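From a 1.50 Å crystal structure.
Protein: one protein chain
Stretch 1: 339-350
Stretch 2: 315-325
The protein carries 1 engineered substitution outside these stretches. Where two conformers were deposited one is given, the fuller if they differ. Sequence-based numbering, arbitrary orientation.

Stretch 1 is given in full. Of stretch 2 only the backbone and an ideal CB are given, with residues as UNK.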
ATOM      1  N   VAL A 339      -6.729  -7.572   3.912  1.00 11.46           N
ATOM      2  CA  VAL A 339      -7.973  -7.814   4.635  1.00 10.89           C
ATOM      3  C   VAL A 339      -9.104  -7.728   3.625  1.00 10.42           C
ATOM      4  O   VAL A 339      -9.265  -6.713   2.964  1.00 12.22           O
ATOM      5  CB  VAL A 339      -8.189  -6.808   5.787  1.00 12.42           C
ATOM      6  CG1 VAL A 339      -9.541  -7.050   6.468  1.00 12.93           C
ATOM      7  CG2 VAL A 339      -7.058  -6.933   6.799  1.00 13.84           C
ATOM      8  N   ASP A 340      -9.862  -8.813   3.505  1.00 11.31           N
ATOM      9  CA  ASP A 340     -10.846  -9.000   2.444  1.00 11.28           C
ATOM     10  C   ASP A 340     -12.229  -9.138   3.080  1.00 11.04           C
ATOM     11  O   ASP A 340     -12.483 -10.111   3.790  1.00 12.43           O
ATOM     12  CB  ASP A 340     -10.460 -10.252   1.636  1.00 12.79           C
ATOM     13  CG  ASP A 340     -11.214 -10.396   0.327  1.00 13.06           C
ATOM     14  OD1 ASP A 340     -11.755  -9.401  -0.199  1.00 13.56           O
ATOM     15  OD2 ASP A 340     -11.232 -11.534  -0.196  1.00 15.09           O
ATOM     16  N   ALA A 341     -13.112  -8.163   2.857  1.00 11.51           N
ATOM     17  CA  ALA A 341     -14.425  -8.153   3.511  1.00  9.54           C
ATOM     18  C   ALA A 341     -15.260  -9.387   3.180  1.00 10.98           C
ATOM     19  O   ALA A 341     -15.245  -9.889   2.048  1.00 13.43           O
ATOM     20  CB  ALA A 341     -15.198  -6.887   3.145  1.00 11.69           C
ATOM     21  N   GLY A 342     -15.989  -9.873   4.181  1.00 11.30           N
ATOM     22  CA  GLY A 342     -16.989 -10.900   3.957  1.00 11.16           C
ATOM     23  C   GLY A 342     -18.288 -10.261   3.490  1.00 12.04           C
ATOM     24  O   GLY A 342     -18.455  -9.038   3.572  1.00 12.29           O
ATOM     25  N   PRO A 343     -19.225 -11.075   2.986  1.00 13.05           N
ATOM     26  CA  PRO A 343     -20.498 -10.512   2.511  1.00 13.26           C
ATOM     27  C   PRO A 343     -21.339  -9.912   3.637  1.00 13.83           C
ATOM     28  O   PRO A 343     -22.149  -9.016   3.380  1.00 16.06           O
ATOM     29  CB  PRO A 343     -21.211 -11.716   1.880  1.00 15.15           C
ATOM     30  CG  PRO A 343     -20.465 -12.905   2.317  1.00 18.73           C
ATOM     31  CD  PRO A 343     -19.072 -12.494   2.629  1.00 15.18           C
ATOM     32  N   VAL A 344     -21.154 -10.392   4.863  1.00 12.78           N
ATOM     33  CA  VAL A 344     -21.825  -9.780   6.009  1.00 12.07           C
ATOM     34  C   VAL A 344     -21.092  -8.504   6.411  1.00 11.56           C
ATOM     35  O   VAL A 344     -19.884  -8.530   6.658  1.00 13.07           O
ATOM     36  CB  VAL A 344     -21.889 -10.738   7.210  1.00 12.73           C
ATOM     37  CG1 VAL A 344     -22.493 -10.040   8.428  1.00 13.97           C
ATOM     38  CG2 VAL A 344     -22.677 -11.988   6.837  1.00 14.68           C
ATOM     39  N   ASN A 345     -21.815  -7.388   6.467  1.00 12.14           N
ATOM     40  CA  ASN A 345     -21.183  -6.101   6.751  1.00 11.04           C
ATOM     41  C   ASN A 345     -20.426  -6.089   8.064  1.00 12.28           C
ATOM     42  O   ASN A 345     -20.983  -6.452   9.103  1.00 12.98           O
ATOM     43  CB  ASN A 345     -22.227  -4.987   6.781  1.00 10.91           C
ATOM     44  CG  ASN A 345     -21.606  -3.619   6.836  1.00 12.08           C
ATOM     45  OD1 ASN A 345     -21.039  -3.149   5.850  1.00 13.48           O
ATOM     46  ND2 ASN A 345     -21.714  -2.959   7.987  1.00 14.54           N
ATOM     47  N   SER A 346     -19.166  -5.662   8.001  1.00 12.08           N
ATOM     48  CA  SER A 346     -18.360  -5.403   9.192  1.00 11.21           C
ATOM     49  C   SER A 346     -18.392  -3.915   9.508  1.00 11.70           C
ATOM     50  O   SER A 346     -18.128  -3.083   8.645  1.00 14.10           O
ATOM     51  CB  SER A 346     -16.909  -5.860   9.000  1.00 11.59           C
ATOM     52  OG  SER A 346     -16.820  -7.263   8.863  1.00 11.77           O
ATOM     53  N   GLU A 347     -18.721  -3.576  10.746  1.00 12.39           N
ATOM     54  CA  GLU A 347     -18.732  -2.180  11.161  1.00 12.11           C
ATOM     55  C   GLU A 347     -17.358  -1.545  10.923  1.00 12.55           C
ATOM     56  O   GLU A 347     -17.256  -0.410  10.442  1.00 13.38           O
ATOM     57  CB  GLU A 347     -19.135  -2.074  12.632  1.00 14.41           C
ATOM     58  CG  GLU A 347     -19.207  -0.658  13.151  1.00 16.32           C
ATOM     59  CD  GLU A 347     -19.811  -0.579  14.538  1.00 19.69           C
ATOM     60  OE1 GLU A 347     -20.235  -1.631  15.076  1.00 22.90           O
ATOM     61  OE2 GLU A 347     -19.870   0.540  15.089  1.00 21.29           O
ATOM     62  N   THR A 348     -16.307  -2.290  11.250  1.00 11.99           N
ATOM     63  CA  THR A 348     -14.930  -1.901  10.925  1.00 13.35           C
ATOM     64  C   THR A 348     -14.168  -3.136  10.470  1.00 11.93           C
ATOM     65  O   THR A 348     -14.496  -4.240  10.900  1.00 13.75           O
ATOM     66  CB  THR A 348     -14.182  -1.286  12.124  1.00 14.11           C
ATOM     67  OG1 THR A 348     -14.110  -2.255  13.179  1.00 15.80           O
ATOM     68  CG2 THR A 348     -14.869  -0.025  12.639  1.00 14.37           C
ATOM     69  N   LEU A 349     -13.162  -2.969   9.611  1.00 10.33           N
ATOM     70  CA  LEU A 349     -12.317  -4.104   9.225  1.00 10.15           C
ATOM     71  C   LEU A 349     -11.003  -4.141  10.016  1.00 11.43           C
ATOM     72  O   LEU A 349     -10.540  -5.211  10.412  1.00 12.81           O
ATOM     73  CB  LEU A 349     -12.029  -4.085   7.717  1.00 11.20           C
ATOM     74  CG  LEU A 349     -13.252  -4.423   6.850  1.00 10.59           C
ATOM     75  CD1 LEU A 349     -12.995  -4.163   5.384  1.00 13.27           C
ATOM     76  CD2 LEU A 349     -13.721  -5.874   7.047  1.00 12.18           C
ATOM     77  N   VAL A 350     -10.406  -2.970  10.231  1.00 11.38           N
ATOM     78  CA  VAL A 350      -9.161  -2.833  10.990  1.00 12.36           C
ATOM     79  C   VAL A 350      -9.284  -1.661  11.958  1.00 12.23           C
ATOM     80  O   VAL A 350      -9.665  -0.560  11.544  1.00 12.95           O
ATOM     81  CB  VAL A 350      -7.945  -2.600  10.058  1.00 12.08           C
ATOM     82  CG1 VAL A 350      -6.658  -2.419  10.868  1.00 14.12           C
ATOM     83  CG2 VAL A 350      -7.807  -3.741   9.040  1.00 13.55           C
ATOM     84  N   UNK A 315      -6.803 -12.144   5.236  1.00 11.56           N
ATOM     85  CA  UNK A 315      -7.718 -12.396   6.337  0.83 10.67           C
ATOM     86  C   UNK A 315      -9.133 -11.990   5.941  1.00 10.97           C
ATOM     87  O   UNK A 315      -9.353 -10.859   5.509  1.00 12.11           O
ATOM     88  CB  UNK A 315      -7.273 -11.644   7.593  0.83 10.67           C
ATOM     89  N   UNK A 316     -10.082 -12.918   6.073  1.00 12.41           N
ATOM     90  CA  UNK A 316     -11.486 -12.613   5.824  1.00 12.08           C
ATOM     91  C   UNK A 316     -12.257 -12.715   7.133  1.00 11.78           C
ATOM     92  O   UNK A 316     -12.326 -13.792   7.731  1.00 13.34           O
ATOM     93  CB  UNK A 316     -12.075 -13.553   4.771  1.00 12.08           C
ATOM     94  N   UNK A 317     -12.833 -11.596   7.590  1.00 11.46           N
ATOM     95  CA  UNK A 317     -13.655 -11.650   8.801  1.00 12.74           C
ATOM     96  C   UNK A 317     -15.063 -12.161   8.483  1.00 13.40           C
ATOM     97  O   UNK A 317     -15.769 -11.590   7.643  1.00 14.89           O
ATOM     98  CB  UNK A 317     -13.731 -10.269   9.455  1.00 12.74           C
ATOM     99  N   UNK A 318     -15.455 -13.244   9.142  1.00 12.81           N
ATOM    100  CA  UNK A 318     -16.809 -13.772   9.005  1.00 12.43           C
ATOM    101  C   UNK A 318     -17.748 -13.092   9.997  1.00 14.63           C
ATOM    102  O   UNK A 318     -17.292 -12.411  10.922  1.00 15.60           O
ATOM    103  CB  UNK A 318     -16.819 -15.287   9.215  1.00 12.43           C
ATOM    104  N   UNK A 319     -19.053 -13.281   9.799  1.00 14.63           N
ATOM    105  CA  UNK A 319     -20.061 -12.873  10.784  1.00 14.72           C
ATOM    106  C   UNK A 319     -20.023 -11.389  11.136  1.00 14.28           C
ATOM    107  O   UNK A 319     -20.461 -10.986  12.217  1.00 14.46           O
ATOM    108  CB  UNK A 319     -19.882 -13.692  12.064  1.00 14.72           C
ATOM    109  N   UNK A 320     -19.494 -10.578  10.227  1.00 14.03           N
ATOM    110  CA  UNK A 320     -19.484  -9.140  10.418  1.00 14.34           C
ATOM    111  C   UNK A 320     -18.486  -8.628  11.439  1.00 13.47           C
ATOM    112  O   UNK A 320     -18.562  -7.471  11.847  1.00 13.83           O
ATOM    113  CB  UNK A 320     -20.885  -8.683  10.828  1.00 14.34           C
ATOM    114  N   UNK A 321     -17.537  -9.464  11.856  1.00 12.80           N
ATOM    115  CA  UNK A 321     -16.588  -9.013  12.866  1.00 12.66           C
ATOM    116  C   UNK A 321     -15.498  -8.138  12.259  1.00 12.69           C
ATOM    117  O   UNK A 321     -15.320  -8.070  11.044  1.00 13.16           O
ATOM    118  CB  UNK A 321     -15.960 -10.215  13.575  1.00 12.66           C
ATOM    119  N   UNK A 322     -14.782  -7.451  13.131  1.00 12.21           N
ATOM    120  CA  UNK A 322     -13.584  -6.722  12.757  1.00 13.58           C
ATOM    121  C   UNK A 322     -12.457  -7.747  12.546  1.00 13.29           C
ATOM    122  O   UNK A 322     -12.331  -8.678  13.334  1.00 14.07           O
ATOM    123  CB  UNK A 322     -13.211  -5.687  13.820  1.00 13.58           C
ATOM    124  N   UNK A 323     -11.669  -7.615  11.475  1.00 12.57           N
ATOM    125  CA  UNK A 323     -10.620  -8.598  11.193  1.00 12.28           C
ATOM    126  C   UNK A 323      -9.435  -8.475  12.150  1.00 12.52           C
ATOM    127  O   UNK A 323      -8.881  -9.480  12.610  1.00 13.22           O
ATOM    128  CB  UNK A 323     -10.133  -8.442   9.751  1.00 12.28           C
ATOM    129  N   UNK A 324      -9.028  -7.237  12.421  1.00 11.78           N
ATOM    130  CA  UNK A 324      -7.809  -6.979  13.174  1.00 13.33           C
ATOM    131  C   UNK A 324      -7.990  -5.790  14.105  1.00 13.46           C
ATOM    132  O   UNK A 324      -8.369  -4.702  13.660  1.00 14.08           O
ATOM    133  CB  UNK A 324      -6.635  -6.734  12.225  1.00 13.33           C
ATOM    134  N   UNK A 325      -7.733  -6.008  15.391  1.00 13.71           N
ATOM    135  CA  UNK A 325      -7.774  -4.940  16.385  1.00 14.35           C
ATOM    136  C   UNK A 325      -6.434  -4.839  17.096  1.00 14.34           C
ATOM    137  O   UNK A 325      -6.014  -5.784  17.754  1.00 17.08           O
ATOM    138  CB  UNK A 325      -8.898  -5.180  17.395  1.00 14.35           C
TER

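Position 315 lies in a parallel bridge with V339, its phi/psi of -113/126 typical of a strand. The CB shares a face of the sheet with the V339 side chain, and its ideal position is 4.8 Å from V339 CG2. A beta-branched or other apolar residue would suit. The residue is I315; its carbonyl O accepts a nearly straight hydrogen bond from D340 N at 2.9 Å.

At 316 the CB points sideways, 3.6 Å from D340 O, with the bare backbone of G342 farther along. D340 also offers a carboxylate, so a polar residue could be imagined as readily as an aliphatic one. The deposited I316 takes the apolar option: its CG1 packs 3.8 Å from D340 CB, and its CG2 lies 4.2 Å from G342 CA. The absence of a side chain at G342 matters, since an ideal CB there would be 2.8 Å from the carbonyl O of residue 317.

Position 317 has phi -81, and its N makes no hydrogen bond to stretch 1, so proline is permitted alongside small or medium apolar residues. The CB looks sideways toward S346 OG and L349 CD2. P317 fills the space: its CG meets L349 CD2 at 3.6 Å.

Position 318 points away and finds nothing of stretch 1 near its CB, leaving its choice broad; it is D318, whose OD1 is hydrogen-bonded elsewhere in the structure. It opens a type I' turn. Position 319, also directed away, has phi/psi 57/24, a left-handed conformation tolerated best by glycine, asparagine and aspartate. N319 fits.

Position 320 is the most restrictive. Its phi of 74 favours glycine, and an ideal CB would clash with N345 O at 2.8 Å and sit only 3.2 Å from V344 CG1. G320 lets the two stretches approach. Its O accepts from waters 2 and 3, each water O 3.0 Å away.

At 321 the CB points away, so many residues would serve. V321 contributes through its backbone: its N closes the turn onto D318 O at 3.1 Å, and its O accepts a hydrogen bond from S346 OG at 2.8 Å.

Position 322 has its CB sideways, 3.5 Å from T348 O, with T348 OG1 nearby; serine, threonine or asparagine could exploit this polar setting. T322 places OG1 2.7 Å from T348 OG1, a hydrogen bond, while its CG2 rests 3.4 Å from L349 O.

Position 323 points toward stretch 1, its CB 3.3 Å from L349 O and 3.6 Å from V339 CG1, which favours a small residue. A323 packs its methyl CB against V339 CG1 and donates from N to L349 O at 2.9 Å.

Position 324 begins a second parallel ladder, bridging V350 with both side chains on one face. An aliphatic residue suits; L324 brings CD2 to 4.4 Å from V350 CG1, and its N donates to L349 O at 3.2 Å.

Position 325 points away, allowing a long polar chain, here K325.

Stretch 2, residues 315-325: IIPDNGVTALK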
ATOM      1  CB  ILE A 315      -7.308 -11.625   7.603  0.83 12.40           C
ATOM      2  CG1 ILE A 315      -5.894 -12.027   8.025  0.83 15.02           C
ATOM      3  CG2 ILE A 315      -8.306 -11.881   8.727  0.83 13.80           C
ATOM      4  CD1 ILE A 315      -5.239 -11.054   8.965  0.83 15.08           C
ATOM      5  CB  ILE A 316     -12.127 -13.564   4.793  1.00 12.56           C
ATOM      6  CG1 ILE A 316     -11.462 -13.406   3.418  1.00 12.84           C
ATOM      7  CG2 ILE A 316     -13.642 -13.317   4.694  1.00 13.58           C
ATOM      8  CD1 ILE A 316     -11.879 -14.500   2.432  1.00 14.69           C
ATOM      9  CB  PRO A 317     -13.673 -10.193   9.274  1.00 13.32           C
ATOM     10  CG  PRO A 317     -13.579  -9.398   7.984  1.00 13.13           C
ATOM     11  CD  PRO A 317     -12.747 -10.237   7.025  1.00 11.72           C
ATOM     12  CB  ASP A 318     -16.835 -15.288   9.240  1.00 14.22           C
ATOM     13  CG  ASP A 318     -16.014 -16.063   8.223  1.00 15.60           C
ATOM     14  OD1 ASP A 318     -15.725 -15.531   7.125  1.00 16.17           O
ATOM     15  OD2 ASP A 318     -15.674 -17.227   8.520  1.00 17.73           O
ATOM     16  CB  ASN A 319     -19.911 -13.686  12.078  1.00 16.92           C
ATOM     17  CG  ASN A 319     -19.815 -15.173  11.830  1.00 20.89           C
ATOM     18  OD1 ASN A 319     -20.384 -15.700  10.875  1.00 22.32           O
ATOM     19  ND2 ASN A 319     -19.078 -15.860  12.685  1.00 27.10           N
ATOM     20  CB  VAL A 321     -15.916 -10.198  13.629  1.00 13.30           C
ATOM     21  CG1 VAL A 321     -16.973 -11.111  14.242  1.00 15.13           C
ATOM     22  CG2 VAL A 321     -14.962 -10.984  12.720  1.00 12.75           C
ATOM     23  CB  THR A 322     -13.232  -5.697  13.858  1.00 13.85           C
ATOM     24  OG1 THR A 322     -14.343  -4.797  14.028  1.00 14.50           O
ATOM     25  CG2 THR A 322     -11.967  -4.916  13.525  1.00 14.73           C
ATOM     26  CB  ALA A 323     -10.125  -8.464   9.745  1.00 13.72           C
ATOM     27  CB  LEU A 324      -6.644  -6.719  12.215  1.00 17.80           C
ATOM     28  CG  LEU A 324      -5.299  -6.379  12.854  1.00 21.02           C
ATOM     29  CD1 LEU A 324      -4.808  -7.537  13.706  1.00 22.38           C
ATOM     30  CD2 LEU A 324      -4.284  -6.027  11.778  1.00 22.20           C
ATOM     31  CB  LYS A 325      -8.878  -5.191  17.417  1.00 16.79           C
ATOM     32  CG  LYS A 325     -10.287  -5.059  16.896  1.00 19.69           C
ATOM     33  CD  LYS A 325     -11.284  -5.202  18.037  1.00 25.09           C
ATOM     34  CE  LYS A 325     -12.701  -4.920  17.568  1.00 31.62           C
ATOM     35  NZ  LYS A 325     -13.635  -4.800  18.723  1.00 34.98           N
TER
HETATM   36  O   HOH W   1     -18.325 -10.764   7.576  1.00 14.98           O
HETATM   37  O   HOH W   2     -17.088  -5.119  12.931  1.00 17.95           O
HETATM   38  O   HOH W   3     -20.843  -5.519  12.101  1.00 20.79           O
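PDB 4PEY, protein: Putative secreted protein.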